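Local atomic coordinates of putative capsular polysaccharide biosynthesis protein (Streptococcus pneumoniae serotype 4, PDB entry 6EWR), a protein that probably acts as a pyridoxal-phosphate-dependent aminotransferase of the DegT/DnrJ/EryC1 family in making capsular polysaccharide. Residues Y321-E326 and I381-H386. Numbering follows the deposited sequence.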
loop_
_atom_site.group_PDB
_atom_site.type_symbol
_atom_site.label_atom_id
_atom_site.label_comp_id
_atom_site.label_asym_id
_atom_site.label_seq_id
_atom_site.Cartn_x
_atom_site.Cartn_y
_atom_site.Cartn_z
ATOM N N TYR A 321 -17.105 -16.609 14.452
ATOM C CA TYR A 321 -17.778 -17.773 15.023
ATOM C C TYR A 321 -17.771 -18.921 14.007
ATOM O O TYR A 321 -18.756 -19.224 13.357
ATOM C CB TYR A 321 -19.182 -17.437 15.545
ATOM C CG TYR A 321 -19.672 -18.411 16.612
ATOM C CD1 TYR A 321 -19.081 -18.433 17.856
ATOM C CD2 TYR A 321 -20.708 -19.319 16.368
ATOM C CE1 TYR A 321 -19.493 -19.341 18.834
ATOM C CE2 TYR A 321 -21.127 -20.223 17.347
ATOM C CZ TYR A 321 -20.512 -20.229 18.572
ATOM O OH TYR A 321 -20.904 -21.097 19.555
ATOM N N ILE A 322 -16.617 -19.544 13.897
ATOM C CA ILE A 322 -16.429 -20.737 13.098
ATOM C C ILE A 322 -17.161 -21.901 13.764
ATOM O O ILE A 322 -17.010 -22.117 14.982
ATOM C CB ILE A 322 -14.921 -21.088 13.001
ATOM C CG1 ILE A 322 -14.074 -19.979 12.402
ATOM C CG2 ILE A 322 -14.684 -22.485 12.451
ATOM C CD1 ILE A 322 -13.634 -20.069 10.964
ATOM N N THR A 323 -17.985 -22.616 12.979
ATOM C CA THR A 323 -18.666 -23.831 13.423
ATOM C C THR A 323 -18.517 -24.876 12.360
ATOM O O THR A 323 -18.356 -24.521 11.176
ATOM C CB THR A 323 -20.189 -23.612 13.670
ATOM O OG1 THR A 323 -20.950 -23.737 12.444
ATOM C CG2 THR A 323 -20.461 -22.223 14.324
ATOM N N ARG A 324 -18.578 -26.145 12.756
ATOM C CA ARG A 324 -18.691 -27.245 11.800
ATOM C C ARG A 324 -19.908 -28.074 12.132
ATOM O O ARG A 324 -20.169 -28.343 13.306
ATOM C CB ARG A 324 -17.451 -28.121 11.829
ATOM C CG ARG A 324 -16.172 -27.353 11.498
ATOM C CD ARG A 324 -14.973 -28.251 11.709
ATOM N NE ARG A 324 -15.015 -29.409 10.805
ATOM C CZ ARG A 324 -14.354 -30.551 10.979
ATOM N NH1 ARG A 324 -13.563 -30.737 12.034
ATOM N NH2 ARG A 324 -14.485 -31.520 10.067
ATOM N N VAL A 325 -20.675 -28.455 11.114
ATOM C CA VAL A 325 -21.918 -29.225 11.317
ATOM C C VAL A 325 -21.623 -30.713 11.109
ATOM O O VAL A 325 -21.189 -31.125 10.035
ATOM C CB VAL A 325 -23.045 -28.736 10.377
ATOM C CG1 VAL A 325 -24.394 -29.315 10.784
ATOM C CG2 VAL A 325 -23.122 -27.217 10.415
ATOM N N GLU A 326 -21.842 -31.500 12.153
ATOM C CA GLU A 326 -21.463 -32.920 12.147
ATOM C C GLU A 326 -22.252 -33.678 11.084
ATOM O O GLU A 326 -23.468 -33.472 10.935
ATOM C CB GLU A 326 -21.708 -33.553 13.522
ATOM C CG GLU A 326 -20.954 -34.870 13.796
ATOM C CD GLU A 326 -21.356 -35.530 15.118
ATOM O OE1 GLU A 326 -22.182 -34.955 15.877
ATOM O OE2 GLU A 326 -20.865 -36.639 15.421
ATOM N N ILE A 381 -19.148 -23.664 8.730
ATOM C CA ILE A 381 -20.007 -22.503 8.488
ATOM C C ILE A 381 -19.715 -21.452 9.559
ATOM O O ILE A 381 -19.721 -21.743 10.754
ATOM C CB ILE A 381 -21.514 -22.845 8.519
ATOM C CG1 ILE A 381 -21.906 -23.725 7.320
ATOM C CG2 ILE A 381 -22.357 -21.571 8.540
ATOM C CD1 ILE A 381 -23.302 -24.332 7.405
ATOM N N THR A 382 -19.464 -20.232 9.117
ATOM C CA THR A 382 -19.151 -19.132 9.993
ATOM C C THR A 382 -20.386 -18.258 10.130
ATOM O O THR A 382 -20.959 -17.833 9.119
ATOM C CB THR A 382 -17.981 -18.286 9.454
ATOM O OG1 THR A 382 -16.923 -19.153 9.038
ATOM C CG2 THR A 382 -17.461 -17.307 10.529
ATOM N N LEU A 383 -20.791 -18.020 11.387
ATOM C CA LEU A 383 -21.950 -17.185 11.693
ATOM C C LEU A 383 -21.480 -15.772 11.976
ATOM O O LEU A 383 -20.309 -15.559 12.266
ATOM C CB LEU A 383 -22.721 -17.701 12.906
ATOM C CG LEU A 383 -23.203 -19.147 12.807
ATOM C CD1 LEU A 383 -24.020 -19.474 14.032
ATOM C CD2 LEU A 383 -24.042 -19.441 11.578
ATOM N N PRO A 384 -22.392 -14.805 11.885
ATOM C CA PRO A 384 -22.069 -13.441 12.220
ATOM C C PRO A 384 -21.595 -13.279 13.644
ATOM O O PRO A 384 -22.211 -13.823 14.558
ATOM C CB PRO A 384 -23.416 -12.722 12.047
ATOM C CG PRO A 384 -24.067 -13.482 10.956
ATOM C CD PRO A 384 -23.736 -14.909 11.305
ATOM N N LEU A 385 -20.520 -12.518 13.817
ATOM C CA LEU A 385 -20.022 -12.174 15.132
ATOM C C LEU A 385 -19.449 -10.778 15.029
ATOM O O LEU A 385 -18.323 -10.602 14.555
ATOM C CB LEU A 385 -18.967 -13.188 15.587
ATOM C CG LEU A 385 -18.301 -13.038 16.972
ATOM C CD1 LEU A 385 -19.290 -12.858 18.124
ATOM C CD2 LEU A 385 -17.394 -14.226 17.253
ATOM N N HIS A 386 -20.255 -9.794 15.411
ATOM C CA HIS A 386 -19.857 -8.394 15.396
ATOM C C HIS A 386 -20.651 -7.677 16.470
ATOM O O HIS A 386 -21.591 -8.255 17.027
ATOM C CB HIS A 386 -20.114 -7.773 14.010
ATOM C CG HIS A 386 -21.511 -7.975 13.480
ATOM N ND1 HIS A 386 -22.563 -7.144 13.789
ATOM C CD2 HIS A 386 -22.011 -8.885 12.613
ATOM C CE1 HIS A 386 -23.646 -7.534 13.140
ATOM N NE2 HIS A 386 -23.338 -8.593 12.422
#
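Ile381 O is gripped twice by Thr323: the backbone N reaches it at 3.0 Å, from above the carbonyl plane with a bend at the hydrogen (140°), and OG1 at 2.9 Å, less tilted from that plane. The hydroxyl can do this because OG1 sits between Thr323's own N and carbonyl carbon (chi1 84°), turned back toward the neighbouring strand. Ile381 N then donates to Thr323 O in a short, nearly straight bond of 2.7 Å, completing an antiparallel hydrogen-bonded pair. One step along, Ile322 and Thr382 form a non-hydrogen-bonded pair with CA atoms 4.4 Å apart; Ile322 CD1 meets Thr382 OG1, a hydroxyl that itself bonds Glu380 and His350. On this face the Ile322 side chain lies about 6 Å from that of the cofactor-binding Tyr351. Leu383 N donates to Tyr321 O at 3.1 Å, and Thr382 CA adds a CH...O contact to that same oxygen.

On the face carrying Thr323 and Ile381, the side chains of Tyr321 and Leu383 run side by side, with Leu383 CD1 at the ring's edge, near its plane, 4.1 Å from Tyr321 CD2. Phe401 of helix 391-408 covers Thr323, Val325, Ile381 and Leu383. From the loop after the strand, Leu385 CD2 packs against Tyr321 N and CB. The Tyr321 hydroxyl bonds Asp296 of helix 268-299. Strand 321-325 is the middle of a three-stranded antiparallel sheet, between 304-306 and 380-383, packed on helices as in the small C-terminal domain of fold-type I aminotransferases.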